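Local atomic coordinates of aspartate semialdehyde dehydrogenase (PDB entry 4WOJ), a protein that probably catalyses the NADPH-dependent reductive dephosphorylation of L-aspartyl phosphate to L-aspartate semialdehyde, a step toward lysine, methionine and threonine. Residues Cys141-Ser144 / Leu145-Ala149; Ala357-Pro360 / Leu361-Val364; Glu243-Lys246 / Ala247-Leu251; Ile293-Lys296 / Ile297-Asn301. All blocks are in the same frame, centred on the assembly; numbering follows the deposited sequence.

Each contact is local. Contacts 1 to 3 each lie within one helix, and contact 4 covers the end of helix 290-298 and the residues after it. Contact 1 holds Cys141, the predicted acyl-thioester residue, whose side chain is about 4 Å from that of His276, the predicted proton acceptor. Contact 3 packs against it, centres about 11 Å apart; Ser147 OG lies 3.2 Å from Leu251 CD1 of contact 3. Contact 4 touches the far end of helix 141-149, where Ala149 O is 3.7 Å from Ile297 CG2. Contact 2 does not touch contact 1, but its Ala357 side chain is about 6 Å from that of Cys141. Contact 4 lies about 23 Å from both contacts 2 and 3, centre to centre.

Contact 1. Residues Cys141-Ser144 / Leu145-Ala149; sequences CTVS and LMSLA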
loop_
_atom_site.group_PDB
_atom_site.type_symbol
_atom_site.label_atom_id
_atom_site.label_comp_id
_atom_site.label_asym_id
_atom_site.label_seq_id
_atom_site.Cartn_x
_atom_site.Cartn_y
_atom_site.Cartn_z
ATOM N N CYS B 141 -14.337 -5.961 -6.476
ATOM C CA CYS B 141 -14.389 -4.869 -5.520
ATOM C C CYS B 141 -13.513 -3.661 -5.933
ATOM O O CYS B 141 -13.897 -2.514 -5.735
ATOM C CB CYS B 141 -14.019 -5.389 -4.114
ATOM S SG CYS B 141 -12.747 -6.682 -4.066
ATOM N N THR B 142 -12.341 -3.929 -6.493
ATOM C CA THR B 142 -11.446 -2.871 -6.925
ATOM C C THR B 142 -12.099 -2.007 -8.011
ATOM O O THR B 142 -12.006 -0.775 -8.001
ATOM C CB THR B 142 -10.105 -3.465 -7.409
ATOM O OG1 THR B 142 -9.390 -3.957 -6.274
ATOM C CG2 THR B 142 -9.229 -2.396 -8.108
ATOM N N VAL B 143 -12.807 -2.652 -8.927
ATOM C CA VAL B 143 -13.478 -1.935 -10.005
ATOM C C VAL B 143 -14.657 -1.115 -9.450
ATOM O O VAL B 143 -14.918 0.008 -9.859
ATOM C CB VAL B 143 -14.003 -2.915 -11.059
ATOM C CG1 VAL B 143 -14.192 -2.193 -12.379
ATOM C CG2 VAL B 143 -13.021 -4.045 -11.259
ATOM N N SER B 144 -15.388 -1.709 -8.517
ATOM C CA SER B 144 -16.560 -1.058 -7.999
ATOM C C SER B 144 -16.162 0.172 -7.258
ATOM O O SER B 144 -16.792 1.191 -7.367
ATOM C CB SER B 144 -17.291 -1.986 -7.084
ATOM O OG SER B 144 -17.971 -2.886 -7.915
ATOM N N LEU B 145 -15.090 0.066 -6.510
ATOM C CA LEU B 145 -14.701 1.132 -5.623
ATOM C C LEU B 145 -14.025 2.256 -6.353
ATOM O O LEU B 145 -14.095 3.382 -5.946
ATOM C CB LEU B 145 -13.790 0.567 -4.526
ATOM C CG LEU B 145 -14.613 -0.293 -3.560
ATOM C CD1 LEU B 145 -13.761 -0.999 -2.532
ATOM C CD2 LEU B 145 -15.645 0.577 -2.886
ATOM N N MET B 146 -13.318 1.924 -7.421
ATOM C CA MET B 146 -12.615 2.918 -8.201
ATOM C C MET B 146 -13.594 3.717 -9.031
ATOM O O MET B 146 -13.578 4.948 -9.052
ATOM C CB MET B 146 -11.672 2.207 -9.134
ATOM C CG MET B 146 -10.921 3.146 -10.014
ATOM S SD MET B 146 -10.248 2.171 -11.351
ATOM C CE MET B 146 -11.363 2.748 -12.609
ATOM N N SER B 147 -14.464 2.988 -9.706
ATOM C CA SER B 147 -15.375 3.580 -10.647
ATOM C C SER B 147 -16.273 4.560 -9.950
ATOM O O SER B 147 -16.528 5.646 -10.471
ATOM C CB SER B 147 -16.237 2.492 -11.303
ATOM O OG SER B 147 -15.408 1.534 -11.943
ATOM N N LEU B 148 -16.763 4.181 -8.766
ATOM C CA LEU B 148 -17.556 5.091 -7.927
ATOM C C LEU B 148 -16.784 6.346 -7.502
ATOM O O LEU B 148 -17.350 7.426 -7.433
ATOM C CB LEU B 148 -18.102 4.373 -6.654
ATOM C CG LEU B 148 -19.176 3.308 -6.880
ATOM C CD1 LEU B 148 -19.307 2.382 -5.668
ATOM C CD2 LEU B 148 -20.513 3.956 -7.181
ATOM N N ALA B 149 -15.516 6.206 -7.179
ATOM C CA ALA B 149 -14.750 7.345 -6.703
ATOM C C ALA B 149 -14.549 8.397 -7.826
ATOM O O ALA B 149 -14.734 9.591 -7.614
ATOM C CB ALA B 149 -13.415 6.886 -6.185
#
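Val143 O is gripped twice by Ser147. The hydroxyl OG of Ser147 donates to Val143 O at 2.6 Å, and Ser147 N donates to the same Val143 O at 3.0 Å. The two donors reach the oxygen from opposite faces of its carbonyl plane. Ser147 OG lies beside its own backbone N (chi1 -58°), and this turns it back toward the preceding turn of the helix. Val143 CG1 comes alongside, 3.9 Å from Ser147 OG. Leu145 N closes the first turn on Cys141 O at 2.9 Å. The branch of Leu145 leans over that same carbonyl, with CG 3.2 Å from Cys141 O. Leu148 does likewise one turn later: its CG is 3.2 Å from Ser144 O, while its backbone N makes only a weak bond there. The hydroxyl of Ser144 turns to another partner, Ser139, just before the helix. Leu251 of helix 242-255 covers Val143, Met146 and Ser147. Leu145 and Cys141 face His276 of strand 275-284. Cys141 is the first residue of this helix, and its sulfur is the predicted acyl-thioester nucleophile. A cysteine at the N-terminus of a buried helix is typical of the active site of the aspartate-semialdehyde dehydrogenase family.

Contact 2. Residues Ala357-Pro360 / Leu361-Val364; sequences AAEP and LRRV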
loop_
_atom_site.group_PDB
_atom_site.type_symbol
_atom_site.label_atom_id
_atom_site.label_comp_id
_atom_site.label_asym_id
_atom_site.label_seq_id
_atom_site.Cartn_x
_atom_site.Cartn_y
_atom_site.Cartn_z
ATOM N N ALA B 357 -18.944 -5.300 -2.295
ATOM C CA ALA B 357 -19.559 -6.616 -2.495
ATOM C C ALA B 357 -21.072 -6.616 -2.388
ATOM O O ALA B 357 -21.757 -6.858 -3.363
ATOM C CB ALA B 357 -18.936 -7.625 -1.549
ATOM N N ALA B 358 -21.581 -6.336 -1.192
ATOM C CA ALA B 358 -23.007 -6.442 -0.877
ATOM C C ALA B 358 -23.912 -5.429 -1.516
ATOM O O ALA B 358 -25.004 -5.784 -1.978
ATOM C CB ALA B 358 -23.179 -6.380 0.638
ATOM N N GLU B 359 -23.531 -4.157 -1.495
ATOM C CA GLU B 359 -24.471 -3.070 -1.805
ATOM C C GLU B 359 -25.009 -3.111 -3.232
ATOM O O GLU B 359 -26.202 -2.887 -3.450
ATOM C CB GLU B 359 -23.844 -1.700 -1.462
ATOM C CG GLU B 359 -24.780 -0.475 -1.406
ATOM C CD GLU B 359 -25.948 -0.613 -0.423
ATOM O OE1 GLU B 359 -25.964 -1.571 0.379
ATOM O OE2 GLU B 359 -26.880 0.219 -0.482
ATOM N N PRO B 360 -24.137 -3.390 -4.220
ATOM C CA PRO B 360 -24.616 -3.393 -5.588
ATOM C C PRO B 360 -25.668 -4.451 -5.833
ATOM O O PRO B 360 -26.589 -4.277 -6.669
ATOM C CB PRO B 360 -23.352 -3.703 -6.389
ATOM C CG PRO B 360 -22.240 -3.229 -5.506
ATOM C CD PRO B 360 -22.675 -3.559 -4.137
ATOM N N LEU B 361 -25.503 -5.560 -5.133
ATOM C CA LEU B 361 -26.376 -6.703 -5.296
ATOM C C LEU B 361 -27.759 -6.345 -4.796
ATOM O O LEU B 361 -28.744 -6.483 -5.538
ATOM C CB LEU B 361 -25.785 -7.911 -4.555
ATOM C CG LEU B 361 -24.382 -8.347 -5.024
ATOM C CD1 LEU B 361 -24.036 -9.720 -4.484
ATOM C CD2 LEU B 361 -24.281 -8.331 -6.571
ATOM N N ARG B 362 -27.810 -5.894 -3.531
ATOM C CA ARG B 362 -29.024 -5.350 -2.907
ATOM C C ARG B 362 -29.738 -4.374 -3.801
ATOM O O ARG B 362 -30.946 -4.404 -3.918
ATOM C CB ARG B 362 -28.698 -4.627 -1.597
ATOM C CG ARG B 362 -29.926 -4.207 -0.809
ATOM C CD ARG B 362 -29.580 -3.331 0.409
ATOM N NE ARG B 362 -29.198 -1.962 0.050
ATOM C CZ ARG B 362 -30.042 -0.992 -0.316
ATOM N NH1 ARG B 362 -29.587 0.212 -0.617
ATOM N NH2 ARG B 362 -31.333 -1.213 -0.385
ATOM N N ARG B 363 -28.998 -3.493 -4.432
ATOM C CA ARG B 363 -29.624 -2.445 -5.225
ATOM C C ARG B 363 -30.201 -2.950 -6.567
ATOM O O ARG B 363 -31.197 -2.444 -7.058
ATOM C CB ARG B 363 -28.631 -1.285 -5.432
ATOM C CG ARG B 363 -28.336 -0.504 -4.131
ATOM C CD ARG B 363 -27.245 0.542 -4.356
ATOM N NE ARG B 363 -27.705 1.479 -5.368
ATOM C CZ ARG B 363 -28.305 2.636 -5.121
ATOM N NH1 ARG B 363 -28.514 3.080 -3.871
ATOM N NH2 ARG B 363 -28.680 3.385 -6.126
ATOM N N VAL B 364 -29.581 -3.953 -7.159
ATOM C CA VAL B 364 -30.093 -4.499 -8.404
ATOM C C VAL B 364 -31.299 -5.389 -8.132
ATOM O O VAL B 364 -32.260 -5.416 -8.908
ATOM C CB VAL B 364 -29.012 -5.208 -9.215
ATOM C CG1 VAL B 364 -28.610 -6.555 -8.641
ATOM C CG2 VAL B 364 -29.467 -5.317 -10.681
#
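The C-terminal helix 354-369 carries an i to i+3 salt bridge between Glu359 and Arg362. Arg362 NH1 donates to Glu359 OE2 at 2.7 Å with an N-H...O angle of 163°. OE2 lies in the guanidinium plane, but the donor meets it on the syn side from well out of the carboxylate plane. Arg362 NE adds two weaker bonds, to Glu359 OE1 at 3.3 Å and to OE2 of the same carboxylate at 3.2 Å. The side chains run side by side and point the same way, yet their flat ends are turned 42° apart. Glu359 starts with CG anti to the backbone N and then bends at chi2 (57°), which brings its carboxylate round to the arginine edge. Both partners have further ties: Arg362 NH2 bridges to Asp32, and Glu359 OE2 to Arg26. This buried charge network links the C-terminal helix to helix 18-30 and the residues just after it, on the Rossmann-type NAD-binding part of the fold. Leu23 and Met27 of that helix touch Arg362. The Arg363 chain crosses Glu359 at an angle. Its CG lies 3.3 Å from Glu359 O, and its guanidinium goes on to a salt bridge with Asp118. Pro360 has no N-H to give, and the helix is kinked there. The turns around it still close, with Arg362 N on Ala358 O at 3.2 Å and Val364 N on Pro360 O at 3.0 Å. Leu361 sets its CG 3.4 Å from Ala357 O; beyond it, Ile101 of strand 99-102 touches both Leu361 and Val364.

Contact 3. Residues Glu243-Lys246 / Ala247-Leu251; sequences EEYK and AATEL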
loop_
_atom_site.group_PDB
_atom_site.type_symbol
_atom_site.label_atom_id
_atom_site.label_comp_id
_atom_site.label_asym_id
_atom_site.label_seq_id
_atom_site.Cartn_x
_atom_site.Cartn_y
_atom_site.Cartn_z
ATOM N N GLU B 243 -6.634 -10.868 -10.514
ATOM C CA GLU B 243 -7.147 -9.684 -9.814
ATOM C C GLU B 243 -6.982 -8.403 -10.592
ATOM O O GLU B 243 -7.888 -7.566 -10.610
ATOM C CB GLU B 243 -6.440 -9.520 -8.464
ATOM C CG GLU B 243 -7.105 -8.515 -7.515
ATOM C CD GLU B 243 -8.488 -8.949 -7.065
ATOM O OE1 GLU B 243 -8.888 -10.099 -7.354
ATOM O OE2 GLU B 243 -9.177 -8.144 -6.384
ATOM N N GLU B 244 -5.817 -8.277 -11.232
ATOM C CA GLU B 244 -5.397 -7.089 -12.003
ATOM C C GLU B 244 -6.007 -7.014 -13.421
ATOM O O GLU B 244 -6.424 -5.956 -13.870
ATOM C CB GLU B 244 -3.866 -7.069 -12.107
ATOM C CG GLU B 244 -3.175 -6.937 -10.754
ATOM C CD GLU B 244 -1.722 -7.403 -10.730
ATOM O OE1 GLU B 244 -1.216 -7.989 -11.719
ATOM O OE2 GLU B 244 -1.070 -7.183 -9.696
ATOM N N TYR B 245 -6.053 -8.140 -14.118
ATOM C CA TYR B 245 -6.710 -8.208 -15.426
ATOM C C TYR B 245 -8.237 -7.888 -15.306
ATOM O O TYR B 245 -8.830 -7.365 -16.235
ATOM C CB TYR B 245 -6.457 -9.601 -16.074
ATOM C CG TYR B 245 -7.563 -10.073 -16.992
ATOM C CD1 TYR B 245 -7.504 -9.865 -18.365
ATOM C CD2 TYR B 245 -8.693 -10.712 -16.466
ATOM C CE1 TYR B 245 -8.543 -10.293 -19.178
ATOM C CE2 TYR B 245 -9.739 -11.143 -17.269
ATOM C CZ TYR B 245 -9.664 -10.934 -18.617
ATOM O OH TYR B 245 -10.725 -11.373 -19.381
ATOM N N LYS B 246 -8.874 -8.278 -14.197
ATOM C CA LYS B 246 -10.301 -7.995 -13.980
ATOM C C LYS B 246 -10.615 -6.525 -14.126
ATOM O O LYS B 246 -11.686 -6.153 -14.590
ATOM C CB LYS B 246 -10.757 -8.353 -12.558
ATOM C CG LYS B 246 -10.874 -9.832 -12.269
ATOM C CD LYS B 246 -11.497 -10.099 -10.907
ATOM C CE LYS B 246 -11.440 -11.582 -10.529
ATOM N NZ LYS B 246 -10.222 -11.921 -9.717
ATOM N N ALA B 247 -9.711 -5.686 -13.648
ATOM C CA ALA B 247 -9.971 -4.272 -13.660
ATOM C C ALA B 247 -10.417 -3.756 -15.037
ATOM O O ALA B 247 -11.525 -3.271 -15.167
ATOM C CB ALA B 247 -8.786 -3.484 -13.127
ATOM N N ALA B 248 -9.602 -3.899 -16.068
ATOM C CA ALA B 248 -9.878 -3.174 -17.324
ATOM C C ALA B 248 -11.151 -3.660 -17.988
ATOM O O ALA B 248 -11.975 -2.880 -18.409
ATOM C CB ALA B 248 -8.706 -3.260 -18.265
ATOM N N THR B 249 -11.315 -4.965 -18.060
ATOM C CA THR B 249 -12.399 -5.590 -18.819
ATOM C C THR B 249 -13.760 -5.372 -18.191
ATOM O O THR B 249 -14.742 -5.117 -18.889
ATOM C CB THR B 249 -12.136 -7.103 -18.967
ATOM O OG1 THR B 249 -11.560 -7.612 -17.746
ATOM C CG2 THR B 249 -11.153 -7.331 -20.137
ATOM N N GLU B 250 -13.797 -5.444 -16.872
ATOM C CA GLU B 250 -15.022 -5.172 -16.086
ATOM C C GLU B 250 -15.442 -3.693 -16.147
ATOM O O GLU B 250 -16.610 -3.383 -16.391
ATOM C CB GLU B 250 -14.850 -5.624 -14.626
ATOM C CG GLU B 250 -14.671 -7.134 -14.505
ATOM C CD GLU B 250 -14.581 -7.654 -13.072
ATOM O OE1 GLU B 250 -14.896 -6.903 -12.119
ATOM O OE2 GLU B 250 -14.149 -8.819 -12.902
ATOM N N LEU B 251 -14.483 -2.792 -15.957
ATOM C CA LEU B 251 -14.752 -1.356 -16.101
ATOM C C LEU B 251 -15.346 -1.054 -17.475
ATOM O O LEU B 251 -16.343 -0.347 -17.594
ATOM C CB LEU B 251 -13.483 -0.505 -15.904
ATOM C CG LEU B 251 -13.678 1.006 -16.139
ATOM C CD1 LEU B 251 -14.544 1.588 -15.035
ATOM C CD2 LEU B 251 -12.377 1.762 -16.239
#
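One face of the Tyr245 ring is met by the hydroxyl of Thr249, one turn further along the helix. Thr249 OG1 sits 3.9 Å above the ring plane, displaced toward the rim, and the two side chains cross at about a right angle. The methyl Thr249 CG2 comes near the phenol end, 4.1 Å from Tyr245 OH. Both residues lie on helix 242-255, within the family's dimerisation domain. Thr249 OG1 also donates to the backbone, bonding Tyr245 O at 3.1 Å. This is the common i to i-4 bond of a helical threonine. Chi1 of Thr249 (38°) places OG1 between the backbone N and the carbonyl carbon, within reach of that oxygen.

On the next face of the helix, Lys246 and Glu250 run side by side. Here the carboxylate meets the aliphatic chain of the lysine and not its amine: Glu250 OE2 is 3.4 Å from Lys246 CB. The ammonium group turns back to Glu243, and Lys246 NZ makes a weak salt bridge to Glu243 OE1 at 3.3 Å. The Glu250 carboxylate is held elsewhere, by Arg108 and by the backbone N of Asn140, next to the predicted catalytic Cys141. Glu243 OE2 in turn bonds the side chain of Asn140. Glu244 bonds the backbone N of Thr241 and also forms salt bridges with Arg333 and Lys335 of the second subunit, so this helix takes part in the dimer interface. Within the turn, Glu250 N donates to Lys246 O at 3.2 Å, and Glu250 CG packs 3.1 Å from that same oxygen.

Contact 4. Residues Ile293-Lys296 / Ile297-Asn301; sequences IKQK and ISQGN
Gln295 and Gln299 lie side by side on an exposed flank where helix 290-298 ends. Gln295 has CG anti to its backbone N (chi1 -178°) and then bends at chi2. This carries its amide along the helix, and NE2 comes 2.9 Å from Gln299 OE1. Gln299 bends at chi2 as well, and the two amide planes stand 73° apart. Beside them, the hydroxyl of Ser298 folds back on the helix. Ser298 OG donates to Gln295 O at 2.8 Å, in the carbonyl plane and on a lone pair. Its chi1 of 91° departs from the usual staggered values, and this turns OG back toward Gln295 O. The main chain closes more regularly before the end, with Ser298 N on Lys294 O at 2.8 Å.

Gln299 is the first residue to leave helical angles. Its N makes a weak bond to Gln295 O and one to Lys296 O, three residues back, at 3.1 Å. The second spans three residues, so the last turn is tighter. Its donor lies above the carbonyl plane and off the lone pair. On the buried side, Ile293 and Ile297 meet through CG2 of Ile293 and CD1 of Ile297, 4.0 Å apart.

Ile297 is wedged between strands and a helix: Val304 and Val306 of strand 304-307, Ile331 of strand 329-336 and Leu153 of helix 151-154 all touch it. Ile293 rests on Ile334. The helix thus packs on strand 304-307, outermost in this chain's mixed sheet, and on its neighbour 329-336, with helix 151-154 alongside.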
loop_
_atom_site.group_PDB
_atom_site.type_symbol
_atom_site.label_atom_id
_atom_site.label_comp_id
_atom_site.label_asym_id
_atom_site.label_seq_id
_atom_site.Cartn_x
_atom_site.Cartn_y
_atom_site.Cartn_z
ATOM N N ILE B 293 -11.511 19.249 -11.684
ATOM C CA ILE B 293 -11.402 17.823 -11.400
ATOM C C ILE B 293 -12.129 17.502 -10.065
ATOM O O ILE B 293 -12.933 16.564 -10.011
ATOM C CB ILE B 293 -9.906 17.403 -11.397
ATOM C CG1 ILE B 293 -9.362 17.393 -12.819
ATOM C CG2 ILE B 293 -9.681 16.044 -10.761
ATOM C CD1 ILE B 293 -7.851 17.454 -12.909
ATOM N N LYS B 294 -11.886 18.289 -9.018
ATOM C CA LYS B 294 -12.553 18.054 -7.714
ATOM C C LYS B 294 -14.041 18.218 -7.901
ATOM O O LYS B 294 -14.821 17.395 -7.464
ATOM C CB LYS B 294 -12.090 19.030 -6.635
ATOM C CG LYS B 294 -10.581 18.994 -6.317
ATOM C CD LYS B 294 -9.971 20.266 -5.711
ATOM C CE LYS B 294 -10.738 20.848 -4.500
ATOM N NZ LYS B 294 -11.474 19.849 -3.677
ATOM N N GLN B 295 -14.422 19.267 -8.623
ATOM C CA GLN B 295 -15.836 19.551 -8.824
ATOM C C GLN B 295 -16.528 18.321 -9.409
ATOM O O GLN B 295 -17.430 17.750 -8.792
ATOM C CB GLN B 295 -16.029 20.798 -9.699
ATOM C CG GLN B 295 -17.489 21.173 -9.908
ATOM C CD GLN B 295 -18.191 21.566 -8.597
ATOM O OE1 GLN B 295 -17.545 21.939 -7.601
ATOM N NE2 GLN B 295 -19.522 21.489 -8.596
ATOM N N LYS B 296 -16.072 17.920 -10.589
ATOM C CA LYS B 296 -16.597 16.730 -11.269
ATOM C C LYS B 296 -16.605 15.516 -10.331
ATOM O O LYS B 296 -17.605 14.818 -10.246
ATOM C CB LYS B 296 -15.770 16.363 -12.502
ATOM C CG LYS B 296 -15.508 17.530 -13.436
ATOM C CD LYS B 296 -16.295 17.432 -14.712
ATOM C CE LYS B 296 -15.812 18.488 -15.682
ATOM N NZ LYS B 296 -16.985 19.157 -16.288
ATOM N N ILE B 297 -15.485 15.260 -9.658
ATOM C CA ILE B 297 -15.401 14.100 -8.788
ATOM C C ILE B 297 -16.542 14.160 -7.735
ATOM O O ILE B 297 -17.265 13.191 -7.525
ATOM C CB ILE B 297 -14.041 13.975 -8.085
ATOM C CG1 ILE B 297 -13.040 13.298 -9.003
ATOM C CG2 ILE B 297 -14.180 13.166 -6.774
ATOM C CD1 ILE B 297 -11.616 13.418 -8.524
ATOM N N SER B 298 -16.688 15.338 -7.158
ATOM C CA SER B 298 -17.615 15.607 -6.062
ATOM C C SER B 298 -19.044 15.441 -6.498
ATOM O O SER B 298 -19.893 15.211 -5.658
ATOM C CB SER B 298 -17.423 17.025 -5.490
ATOM O OG SER B 298 -18.258 17.922 -6.150
ATOM N N GLN B 299 -19.317 15.520 -7.787
ATOM C CA GLN B 299 -20.679 15.287 -8.309
ATOM C C GLN B 299 -20.916 13.913 -8.994
ATOM O O GLN B 299 -21.925 13.707 -9.642
ATOM C CB GLN B 299 -21.105 16.445 -9.222
ATOM C CG GLN B 299 -21.151 17.776 -8.463
ATOM C CD GLN B 299 -22.223 18.768 -8.925
ATOM O OE1 GLN B 299 -22.029 19.985 -8.804
ATOM N NE2 GLN B 299 -23.359 18.275 -9.432
ATOM N N GLY B 300 -20.034 12.956 -8.781
ATOM C CA GLY B 300 -20.230 11.637 -9.361
ATOM C C GLY B 300 -21.400 10.851 -8.804
ATOM O O GLY B 300 -22.025 10.067 -9.551
ATOM N N ASN B 301 -21.656 11.011 -7.497
ATOM C CA ASN B 301 -22.807 10.407 -6.835
ATOM C C ASN B 301 -22.868 10.843 -5.376
ATOM O O ASN B 301 -22.046 11.572 -4.910
ATOM C CB ASN B 301 -22.782 8.883 -6.918
ATOM C CG ASN B 301 -21.450 8.326 -6.570
ATOM O OD1 ASN B 301 -21.101 8.216 -5.385
ATOM N ND2 ASN B 301 -20.656 7.985 -7.608
#